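Local coordinates for protein pectinesterase (Aspergillus niger, PDB 5C1E) that hydrolyses the methyl esters of pectin, releasing methanol and leaving galacturonate units, and is probably involved in the maceration of plant tissue, at residues F101-N105 / I106-N110; Y198-N202 / C203-A207; K206-S209 / G210-L213. One frame throughout, in Å; residues are numbered along the deposited sequence.

Interaction 1: residues F101-N105 / I106-N110; sequences FSMYN and INVEN
Met-103 sends its side chain across the bend to Ile-106 because CG stands anti to the backbone N (chi1 -173°) and the chain stays extended until chi3, where a turn of 79° swings CE toward Val-108. SD comes to 3.9 Å from Ile-106 CB, and the two side chains cross at about a right angle; SD is also 4.0 Å from Ile-106 CG2. Beyond the bend, Met-103 CE rests 3.8 Å from Val-108 CG2, the valine branch that stands beside its own backbone N. The corner itself is Asn-105, whose backbone is in the left-handed region and joins strand 102-104 to strand 107-110, each part of a different parallel sheet of the beta-helix. Its side chain sets off away from the second segment; OD1 is bonded to Arg-3 and ND2 to the carbonyl of Thr-66. Tyr-104 also points outward, stacked on Tyr-131 and hydrogen-bonded to Asp-296. Leu-59 and Phe-130 of the adjoining coils continue the apolar layer around Met-103. No hydrogen bond links the two segments; inside the corner they meet through dispersion between sulfur, methyl and other aliphatic groups, while the polar groups of Asn-105 and Tyr-104 find their partners outside it.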
loop_
_atom_site.group_PDB
_atom_site.type_symbol
_atom_site.label_atom_id
_atom_site.label_comp_id
_atom_site.label_asym_id
_atom_site.label_seq_id
_atom_site.Cartn_x
_atom_site.Cartn_y
_atom_site.Cartn_z
ATOM N N PHE A 101 -7.684 -11.304 -2.787
ATOM C CA PHE A 101 -6.458 -11.283 -3.582
ATOM C C PHE A 101 -5.224 -11.186 -2.665
ATOM O O PHE A 101 -5.233 -10.455 -1.658
ATOM C CB PHE A 101 -6.498 -10.089 -4.546
ATOM C CG PHE A 101 -5.253 -9.911 -5.366
ATOM C CD1 PHE A 101 -4.950 -10.788 -6.403
ATOM C CD2 PHE A 101 -4.397 -8.830 -5.134
ATOM C CE1 PHE A 101 -3.813 -10.603 -7.179
ATOM C CE2 PHE A 101 -3.272 -8.637 -5.909
ATOM C CZ PHE A 101 -2.969 -9.534 -6.930
ATOM N N SER A 102 -4.179 -11.926 -3.020
ATOM C CA SER A 102 -2.883 -11.823 -2.342
ATOM C C SER A 102 -1.797 -11.635 -3.373
ATOM O O SER A 102 -1.840 -12.262 -4.437
ATOM C CB SER A 102 -2.600 -13.073 -1.521
ATOM O OG SER A 102 -3.635 -13.301 -0.608
ATOM N N MET A 103 -0.818 -10.783 -3.073
ATOM C CA MET A 103 0.299 -10.575 -3.979
ATOM C C MET A 103 1.602 -10.655 -3.179
ATOM O O MET A 103 1.693 -10.106 -2.074
ATOM C CB MET A 103 0.158 -9.243 -4.719
ATOM C CG MET A 103 1.200 -9.041 -5.810
ATOM S SD MET A 103 0.793 -7.663 -6.896
ATOM C CE MET A 103 1.287 -6.256 -5.922
ATOM N N TYR A 104 2.572 -11.386 -3.721
ATOM C CA TYR A 104 3.850 -11.634 -3.066
ATOM C C TYR A 104 4.988 -11.234 -3.964
ATOM O O TYR A 104 5.097 -11.723 -5.098
ATOM C CB TYR A 104 4.044 -13.128 -2.740
ATOM C CG TYR A 104 3.125 -13.698 -1.701
ATOM C CD1 TYR A 104 1.835 -14.093 -2.041
ATOM C CD2 TYR A 104 3.532 -13.852 -0.363
ATOM C CE1 TYR A 104 0.985 -14.609 -1.100
ATOM C CE2 TYR A 104 2.680 -14.408 0.582
ATOM C CZ TYR A 104 1.411 -14.784 0.191
ATOM O OH TYR A 104 0.516 -15.303 1.071
ATOM N N ASN A 105 5.858 -10.377 -3.442
ATOM C CA ASN A 105 7.146 -10.077 -4.090
ATOM C C ASN A 105 7.050 -9.543 -5.521
ATOM O O ASN A 105 7.737 -10.024 -6.430
ATOM C CB ASN A 105 8.037 -11.320 -4.026
ATOM C CG ASN A 105 8.133 -11.873 -2.634
ATOM O OD1 ASN A 105 7.663 -12.978 -2.347
ATOM N ND2 ASN A 105 8.728 -11.099 -1.742
ATOM N N ILE A 106 6.183 -8.544 -5.693
ATOM C CA ILE A 106 6.001 -7.856 -6.976
ATOM C C ILE A 106 6.157 -6.358 -6.748
ATOM O O ILE A 106 5.682 -5.833 -5.732
ATOM C CB ILE A 106 4.640 -8.222 -7.595
ATOM C CG1 ILE A 106 4.702 -9.699 -8.029
ATOM C CG2 ILE A 106 4.299 -7.274 -8.741
ATOM C CD1 ILE A 106 3.738 -10.151 -9.054
ATOM N N ASN A 107 6.859 -5.690 -7.660
ATOM C CA ASN A 107 6.931 -4.232 -7.666
ATOM C C ASN A 107 5.873 -3.679 -8.624
ATOM O O ASN A 107 5.740 -4.182 -9.736
ATOM C CB ASN A 107 8.291 -3.728 -8.150
ATOM C CG ASN A 107 9.442 -4.254 -7.329
ATOM O OD1 ASN A 107 9.281 -4.710 -6.197
ATOM N ND2 ASN A 107 10.611 -4.214 -7.908
ATOM N N VAL A 108 5.162 -2.648 -8.187
ATOM C CA VAL A 108 4.198 -1.937 -9.007
ATOM C C VAL A 108 4.534 -0.460 -9.016
ATOM O O VAL A 108 4.737 0.151 -7.957
ATOM C CB VAL A 108 2.733 -2.135 -8.503
ATOM C CG1 VAL A 108 1.735 -1.408 -9.404
ATOM C CG2 VAL A 108 2.386 -3.613 -8.444
ATOM N N GLU A 109 4.567 0.127 -10.208
ATOM C CA GLU A 109 4.904 1.529 -10.328
ATOM C C GLU A 109 4.042 2.254 -11.338
ATOM O O GLU A 109 3.548 1.670 -12.289
ATOM C CB GLU A 109 6.380 1.717 -10.669
ATOM C CG GLU A 109 6.810 1.078 -11.961
ATOM C CD GLU A 109 8.224 1.479 -12.370
ATOM O OE1 GLU A 109 8.442 1.814 -13.566
ATOM O OE2 GLU A 109 9.107 1.456 -11.485
ATOM N N ASN A 110 3.840 3.527 -11.065
ATOM C CA ASN A 110 3.339 4.467 -12.072
ATOM C C ASN A 110 4.500 5.424 -12.356
ATOM O O ASN A 110 4.996 6.063 -11.441
ATOM C CB ASN A 110 2.084 5.194 -11.578
ATOM C CG ASN A 110 1.418 6.033 -12.676
ATOM O OD1 ASN A 110 2.087 6.712 -13.437
ATOM N ND2 ASN A 110 0.096 5.982 -12.755
#

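Interaction 2: residues Y198-N202 / C203-A207; sequences YAIDN and CNIKA
Ile-200 and Cys-203 face one another across a sharp corner in the chain, where extended strand 198-201 gives way to strand 204-207 through a single residue in the left-handed region, Asn-202 (phi 50°, psi 41°). Cys-203 returns to extended angles, and the two strands run on into different parallel sheets of the beta-helix. The backbone makes no clear hydrogen bond across the corner; instead, Cys-203 N is bonded to Ser-234 OG of the next coil, and the same hydroxyl makes a weak bond with Ile-200 O.

Inside the angle, the CG2 branch of Ile-200 does the touching. It lies anti to the backbone N, with CG1 beside that N (chi1 -67°), and meets Cys-203 SG at 3.6 Å and Cys-203 CB at 3.7 Å. The cysteine sulfur also lies 3.5 Å from Asp-201 O. Farther along, Ile-205 CD1 reaches back to 4.3 Å from Ile-200 CG2, a looser approach. Ile-176 and Tyr-231, from the coils before and after, touch both isoleucines and extend the apolar layer.

Asp-201 points out of the corner, its OD1 held by Gln-232 and Asn-233, and a sulfate ion, probably a crystallisation additive, lies about 4 Å from its side chain. The chemistry is thus divided by the bend: sulfur and branched aliphatic carbon meet on the inner side, whereas the carboxylate is kept outside, beside amides whose N-H groups satisfy OD1 and would probably stabilise its charged form.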
loop_
_atom_site.group_PDB
_atom_site.type_symbol
_atom_site.label_atom_id
_atom_site.label_comp_id
_atom_site.label_asym_id
_atom_site.label_seq_id
_atom_site.Cartn_x
_atom_site.Cartn_y
_atom_site.Cartn_z
ATOM N N TYR A 198 -6.536 3.473 9.523
ATOM C CA TYR A 198 -5.179 3.128 9.096
ATOM C C TYR A 198 -4.363 2.866 10.363
ATOM O O TYR A 198 -4.319 3.718 11.279
ATOM C CB TYR A 198 -4.448 4.272 8.406
ATOM C CG TYR A 198 -4.928 4.740 7.038
ATOM C CD1 TYR A 198 -6.230 4.512 6.571
ATOM C CD2 TYR A 198 -4.071 5.505 6.246
ATOM C CE1 TYR A 198 -6.635 4.973 5.324
ATOM C CE2 TYR A 198 -4.462 5.987 5.019
ATOM C CZ TYR A 198 -5.733 5.730 4.558
ATOM O OH TYR A 198 -6.069 6.236 3.347
ATOM N N ALA A 199 -3.662 1.749 10.372
ATOM C CA ALA A 199 -2.691 1.464 11.423
ATOM C C ALA A 199 -1.338 1.230 10.774
ATOM O O ALA A 199 -1.181 0.321 9.957
ATOM C CB ALA A 199 -3.115 0.252 12.238
ATOM N N ILE A 200 -0.356 2.052 11.150
ATOM C CA ILE A 200 1.021 1.885 10.676
ATOM C C ILE A 200 1.841 1.363 11.854
ATOM O O ILE A 200 2.070 2.090 12.819
ATOM C CB ILE A 200 1.553 3.202 10.094
ATOM C CG1 ILE A 200 0.756 3.506 8.829
ATOM C CG2 ILE A 200 3.040 3.100 9.797
ATOM C CD1 ILE A 200 0.783 4.938 8.415
ATOM N N ASP A 201 2.213 0.087 11.780
ATOM C CA ASP A 201 2.733 -0.653 12.935
ATOM C C ASP A 201 4.102 -1.258 12.682
ATOM O O ASP A 201 4.298 -2.001 11.720
ATOM C CB ASP A 201 1.765 -1.773 13.329
ATOM C CG ASP A 201 2.247 -2.566 14.530
ATOM O OD1 ASP A 201 2.003 -2.135 15.669
ATOM O OD2 ASP A 201 2.838 -3.638 14.328
ATOM N N ASN A 202 5.049 -0.963 13.567
ATOM C CA ASN A 202 6.423 -1.463 13.402
ATOM C C ASN A 202 6.961 -1.181 12.000
ATOM O O ASN A 202 7.612 -2.024 11.381
ATOM C CB ASN A 202 6.482 -2.970 13.740
ATOM C CG ASN A 202 6.359 -3.245 15.234
ATOM O OD1 ASN A 202 5.280 -3.584 15.757
ATOM N ND2 ASN A 202 7.471 -3.110 15.933
ATOM N N CYS A 203 6.668 0.010 11.484
ATOM C CA CYS A 203 7.187 0.421 10.192
ATOM C C CYS A 203 8.382 1.349 10.362
ATOM O O CYS A 203 8.706 1.791 11.467
ATOM C CB CYS A 203 6.092 1.094 9.359
ATOM S SG CYS A 203 4.725 -0.015 8.914
ATOM N N ASN A 204 9.033 1.616 9.246
ATOM C CA ASN A 204 10.152 2.521 9.186
ATOM C C ASN A 204 9.844 3.626 8.188
ATOM O O ASN A 204 9.668 3.365 6.992
ATOM C CB ASN A 204 11.397 1.776 8.748
ATOM C CG ASN A 204 12.625 2.644 8.813
ATOM O OD1 ASN A 204 12.829 3.376 9.793
ATOM N ND2 ASN A 204 13.451 2.575 7.782
ATOM N N ILE A 205 9.756 4.852 8.689
ATOM C CA ILE A 205 9.422 6.018 7.856
ATOM C C ILE A 205 10.730 6.803 7.618
ATOM O O ILE A 205 11.383 7.210 8.570
ATOM C CB ILE A 205 8.367 6.917 8.554
ATOM C CG1 ILE A 205 6.960 6.298 8.542
ATOM C CG2 ILE A 205 8.250 8.256 7.839
ATOM C CD1 ILE A 205 6.834 4.945 9.196
ATOM N N LYS A 206 11.101 7.007 6.364
ATOM C CA LYS A 206 12.374 7.665 6.046
ATOM C C LYS A 206 12.347 8.313 4.662
ATOM O O LYS A 206 11.466 8.027 3.857
ATOM C CB LYS A 206 13.522 6.648 6.113
ATOM C CG LYS A 206 13.315 5.440 5.202
ATOM C CD LYS A 206 14.560 4.563 5.139
ATOM C CE LYS A 206 14.240 3.139 4.714
ATOM N NZ LYS A 206 14.210 2.994 3.238
ATOM N N ALA A 207 13.317 9.187 4.407
ATOM C CA ALA A 207 13.507 9.780 3.084
ATOM C C ALA A 207 14.076 8.770 2.091
ATOM O O ALA A 207 14.799 7.837 2.462
ATOM C CB ALA A 207 14.451 10.974 3.170
#

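Interaction 3: residues K206-S209 / G210-L213; sequences KAAS and GVSL
Ala-207, Ala-208 and Val-211 meet around a type II beta turn, Ala-208 to Val-211, in the loop that follows strand 204-207 of the parallel beta-helix. The turn is closed by a weak hydrogen bond from Val-211 N to Ala-208 O, 3.3 Å long and fairly straight at 162°. Gly-210 occupies the third position with a positive phi of 82°, as expected of a type II turn.

The close side is made by the CG1 methyl of Val-211. The valine was modelled in two conformers, and all the CG1 contacts given here belong to one of them. In that conformer a chi1 of 78° places CG1 between its own backbone N and carbonyl carbon, from where it projects back over the first half of the turn. The methyl is then 3.9 Å from both Ala-207 CB and Ala-208 CB, so two alanines share one valine branch; its approach to Ala-208 O, at 3.2 Å, is doubtful. Ala-207 CB also lies against the backbone of Val-211, on its carbonyl oxygen.

Packing thins out toward Leu-213, whose CD1 is 4.4 Å from Ala-207 CB. Leu-213 is nevertheless buried, and Ile-239 touches both it and Ala-207; Val-177 of strand 175-178 and Asn-179 of a loop touch Ala-208. The tip is different in character: Ser-209 and Gly-210 are exposed, and the serine carbon points away from the returning chain. Between the two arms of the loop a water adds a second link, donating one hydrogen to Ala-208 O, which also accepts the turn bond, at 3.0 Å and the other to Val-211 O at 2.9 Å.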
loop_
_atom_site.group_PDB
_atom_site.type_symbol
_atom_site.label_atom_id
_atom_site.label_comp_id
_atom_site.label_asym_id
_atom_site.label_seq_id
_atom_site.Cartn_x
_atom_site.Cartn_y
_atom_site.Cartn_z
ATOM N N LYS A 206 11.101 7.007 6.364
ATOM C CA LYS A 206 12.374 7.665 6.046
ATOM C C LYS A 206 12.347 8.313 4.662
ATOM O O LYS A 206 11.466 8.027 3.857
ATOM C CB LYS A 206 13.522 6.648 6.113
ATOM C CG LYS A 206 13.315 5.440 5.202
ATOM C CD LYS A 206 14.560 4.563 5.139
ATOM C CE LYS A 206 14.240 3.139 4.714
ATOM N NZ LYS A 206 14.210 2.994 3.238
ATOM N N ALA A 207 13.317 9.187 4.407
ATOM C CA ALA A 207 13.507 9.780 3.084
ATOM C C ALA A 207 14.076 8.770 2.091
ATOM O O ALA A 207 14.799 7.837 2.462
ATOM C CB ALA A 207 14.451 10.974 3.170
ATOM N N ALA A 208 13.744 8.965 0.818
ATOM C CA ALA A 208 14.396 8.248 -0.269
ATOM C C ALA A 208 15.865 8.650 -0.282
ATOM O O ALA A 208 16.217 9.754 0.148
ATOM C CB ALA A 208 13.752 8.593 -1.599
ATOM N N SER A 209 16.735 7.766 -0.757
ATOM C CA SER A 209 18.147 8.097 -0.773
ATOM C C SER A 209 18.356 9.284 -1.725
ATOM O O SER A 209 17.669 9.408 -2.723
ATOM C CB SER A 209 18.993 6.886 -1.160
ATOM O OG SER A 209 18.637 6.433 -2.442
ATOM N N GLY A 210 19.257 10.189 -1.362
ATOM C CA GLY A 210 19.554 11.361 -2.194
ATOM C C GLY A 210 18.607 12.551 -2.078
ATOM O O GLY A 210 18.874 13.593 -2.664
ATOM N N VAL A 211 17.507 12.407 -1.337
ATOM C CA VAL A 211 16.560 13.504 -1.171
ATOM C C VAL A 211 16.615 14.008 0.275
ATOM O O VAL A 211 16.582 13.220 1.235
ATOM C CB VAL A 211 15.129 13.104 -1.609
ATOM C CG1 VAL A 211 14.431 12.256 -0.563
ATOM C CG2 VAL A 211 14.303 14.341 -1.918
ATOM N N SER A 212 16.731 15.328 0.418
ATOM C CA SER A 212 16.797 15.989 1.727
ATOM C C SER A 212 15.432 16.606 2.053
ATOM O O SER A 212 14.982 17.546 1.383
ATOM C CB SER A 212 17.870 17.081 1.728
ATOM O OG SER A 212 17.666 17.974 0.642
ATOM N N LEU A 213 14.807 16.083 3.102
ATOM C CA LEU A 213 13.430 16.411 3.453
ATOM C C LEU A 213 13.270 16.643 4.955
ATOM O O LEU A 213 12.197 16.413 5.500
ATOM C CB LEU A 213 12.520 15.264 3.030
ATOM C CG LEU A 213 12.439 14.980 1.530
ATOM C CD1 LEU A 213 11.599 13.742 1.280
ATOM C CD2 LEU A 213 11.866 16.175 0.783
HETATM O O HOH W 1 17.973 10.932 2.272
#

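Interactions 1 and 2 are the same kind of corner in different coils of the beta-helix: each passes from one parallel sheet to the next through a left-handed asparagine, with a sulfur-bearing residue on the inside. Their centres lie about 19 Å apart on opposite sides of the chain's centre. Interaction 3 continues directly from interaction 2, sharing Lys-206 and Ala-207 at the end of strand 204-207, with centres about 15 Å apart; the path thus runs from a partly buried corner to a surface turn. All three lie away from Asp-161, the predicted active-site residue. In interaction 1 the side chain of Tyr-104 is about 10 Å from the bound N-acetylglucosamine (NAG), a glycan attached to the protein itself.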